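Local coordinates for protein terminal oxygenase component of carbazole 1,9a-dioxygenase (Nocardioides aromaticivorans, PDB 3GCF) that probably dihydroxylates carbazole at a mononuclear iron as the terminal oxygenase of a Rieske dioxygenase, its [2Fe-2S] cluster relaying electrons from ferredoxin, at residues A38-D41 and H42-A45. Numbering follows the deposited sequence.
Sequences AAFD and HELA
The ring of Phe-40 has the carboxylate of Glu-43 at its edge: Glu-43 OE2 lies near the ring plane, 3.6 Å from Phe-40 CD2, and the two planes are turned 36° apart. The Asp-41 carboxylate and His-42 ring cross obliquely, planes 46° apart, with Asp-41 OD2 4.1 Å from His-42 CD2. Glu-43 OE2 also accepts a nearly straight hydrogen bond (2.9 Å) from Phe-40 N, which meets it from above the carboxylate plane, and rests 3.4 Å from Ala-39 CB, where a small methyl lets the acid come close. Glu-43 gets there because its CG stands beside its own backbone N (chi1 -71°) and the chain then runs extended, passing Phe-40 O. Glutamate is long enough for OE2 to reach back to the strand while OE1 forms a salt bridge with Arg-170. Shortening Glu-43 to an alanine is likely to leave Phe-40 N without this acceptor and Arg-170 without this charge partner. Glu-43 N to Phe-40 O (2.9 Å) and Leu-44 N to Asp-41 O (3.1 Å) form two consecutive 3-10 turns directly after the strand. Short, acidic Asp-41 meets Arg-63 of strand 57-64 in a salt bridge through OD1, whereas branched, apolar Leu-44 packs on Leu-61, Val-50 and Val-68. Strand 34-40 pairs with strand 138-143, with a classic beta bulge where Ala-38 and Ala-39 both face Val-139; through Arg-170, Glu-43 joins its end to strand 164-173 of the other sheet.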
ATOM      1  N   ALA A  38     -12.660  24.594   5.252  1.00  9.57           N
ATOM      2  CA  ALA A  38     -11.796  24.018   4.227  1.00  9.51           C
ATOM      3  C   ALA A  38     -10.356  24.479   4.403  1.00  9.61           C
ATOM      4  O   ALA A  38      -9.413  23.727   4.170  1.00 10.77           O
ATOM      5  CB  ALA A  38     -12.293  24.422   2.837  1.00  8.81           C
ATOM      6  N   ALA A  39     -10.193  25.724   4.822  1.00  9.17           N
ATOM      7  CA  ALA A  39      -8.870  26.291   4.984  1.00  9.25           C
ATOM      8  C   ALA A  39      -8.987  27.614   5.710  1.00  9.56           C
ATOM      9  O   ALA A  39     -10.083  28.040   6.070  1.00 10.69           O
ATOM     10  CB  ALA A  39      -8.246  26.515   3.610  1.00  6.89           C
ATOM     11  N   PHE A  40      -7.848  28.261   5.920  1.00  9.97           N
ATOM     12  CA  PHE A  40      -7.834  29.561   6.564  1.00 10.62           C
ATOM     13  C   PHE A  40      -7.744  30.604   5.464  1.00 11.82           C
ATOM     14  O   PHE A  40      -7.064  30.402   4.456  1.00 12.28           O
ATOM     15  CB  PHE A  40      -6.654  29.656   7.525  1.00  9.81           C
ATOM     16  CG  PHE A  40      -6.834  28.825   8.753  1.00 12.03           C
ATOM     17  CD1 PHE A  40      -7.612  29.290   9.810  1.00  9.75           C
ATOM     18  CD2 PHE A  40      -6.305  27.539   8.822  1.00  9.67           C
ATOM     19  CE1 PHE A  40      -7.868  28.483  10.918  1.00 11.89           C
ATOM     20  CE2 PHE A  40      -6.556  26.724   9.925  1.00 11.82           C
ATOM     21  CZ  PHE A  40      -7.339  27.196  10.973  1.00 11.27           C
ATOM     22  N   ASP A  41      -8.444  31.714   5.658  1.00 11.95           N
ATOM     23  CA  ASP A  41      -8.469  32.777   4.672  1.00 13.95           C
ATOM     24  C   ASP A  41      -7.084  33.251   4.236  1.00 15.29           C
ATOM     25  O   ASP A  41      -6.858  33.526   3.054  1.00 14.41           O
ATOM     26  CB  ASP A  41      -9.271  33.962   5.207  1.00 14.02           C
ATOM     27  CG  ASP A  41      -9.588  34.976   4.132  1.00 15.58           C
ATOM     28  OD1 ASP A  41     -10.165  34.588   3.092  1.00 15.63           O
ATOM     29  OD2 ASP A  41      -9.265  36.159   4.325  1.00 18.07           O
ATOM     30  N   HIS A  42      -6.152  33.339   5.179  1.00 15.87           N
ATOM     31  CA  HIS A  42      -4.813  33.808   4.847  1.00 18.53           C
ATOM     32  C   HIS A  42      -3.964  32.829   4.035  1.00 16.56           C
ATOM     33  O   HIS A  42      -2.840  33.141   3.662  1.00 15.42           O
ATOM     34  CB  HIS A  42      -4.087  34.250   6.124  1.00 23.08           C
ATOM     35  CG  HIS A  42      -4.658  35.501   6.725  1.00 33.38           C
ATOM     36  ND1 HIS A  42      -4.165  36.074   7.878  1.00 37.01           N
ATOM     37  CD2 HIS A  42      -5.685  36.291   6.323  1.00 35.20           C
ATOM     38  CE1 HIS A  42      -4.862  37.162   8.161  1.00 37.74           C
ATOM     39  NE2 HIS A  42      -5.791  37.315   7.233  1.00 37.75           N
ATOM     40  N   GLU A  43      -4.508  31.652   3.754  1.00 16.00           N
ATOM     41  CA  GLU A  43      -3.791  30.671   2.946  1.00 17.63           C
ATOM     42  C   GLU A  43      -3.988  31.024   1.475  1.00 17.29           C
ATOM     43  O   GLU A  43      -3.300  30.499   0.601  1.00 16.92           O
ATOM     44  CB  GLU A  43      -4.343  29.259   3.166  1.00 16.11           C
ATOM     45  CG  GLU A  43      -4.036  28.630   4.509  1.00 18.02           C
ATOM     46  CD  GLU A  43      -4.540  27.198   4.578  1.00 18.56           C
ATOM     47  OE1 GLU A  43      -4.109  26.379   3.745  1.00 20.67           O
ATOM     48  OE2 GLU A  43      -5.371  26.889   5.454  1.00 18.50           O
ATOM     49  N   LEU A  44      -4.938  31.916   1.212  1.00 17.68           N
ATOM     50  CA  LEU A  44      -5.261  32.304  -0.153  1.00 18.85           C
ATOM     51  C   LEU A  44      -5.027  33.763  -0.507  1.00 18.64           C
ATOM     52  O   LEU A  44      -5.759  34.649  -0.062  1.00 19.80           O
ATOM     53  CB  LEU A  44      -6.720  31.967  -0.450  1.00 17.96           C
ATOM     54  CG  LEU A  44      -7.153  30.505  -0.495  1.00 20.88           C
ATOM     55  CD1 LEU A  44      -8.536  30.356   0.124  1.00 18.89           C
ATOM     56  CD2 LEU A  44      -7.147  30.024  -1.938  1.00 21.13           C
ATOM     57  N   ALA A  45      -4.004  34.008  -1.312  1.00 19.04           N
ATOM     58  CA  ALA A  45      -3.714  35.354  -1.776  1.00 20.10           C
ATOM     59  C   ALA A  45      -4.391  35.422  -3.147  1.00 20.81           C
ATOM     60  O   ALA A  45      -4.769  34.387  -3.703  1.00 19.88           O
ATOM     61  CB  ALA A  45      -2.216  35.554  -1.911  1.00 19.88           C
TER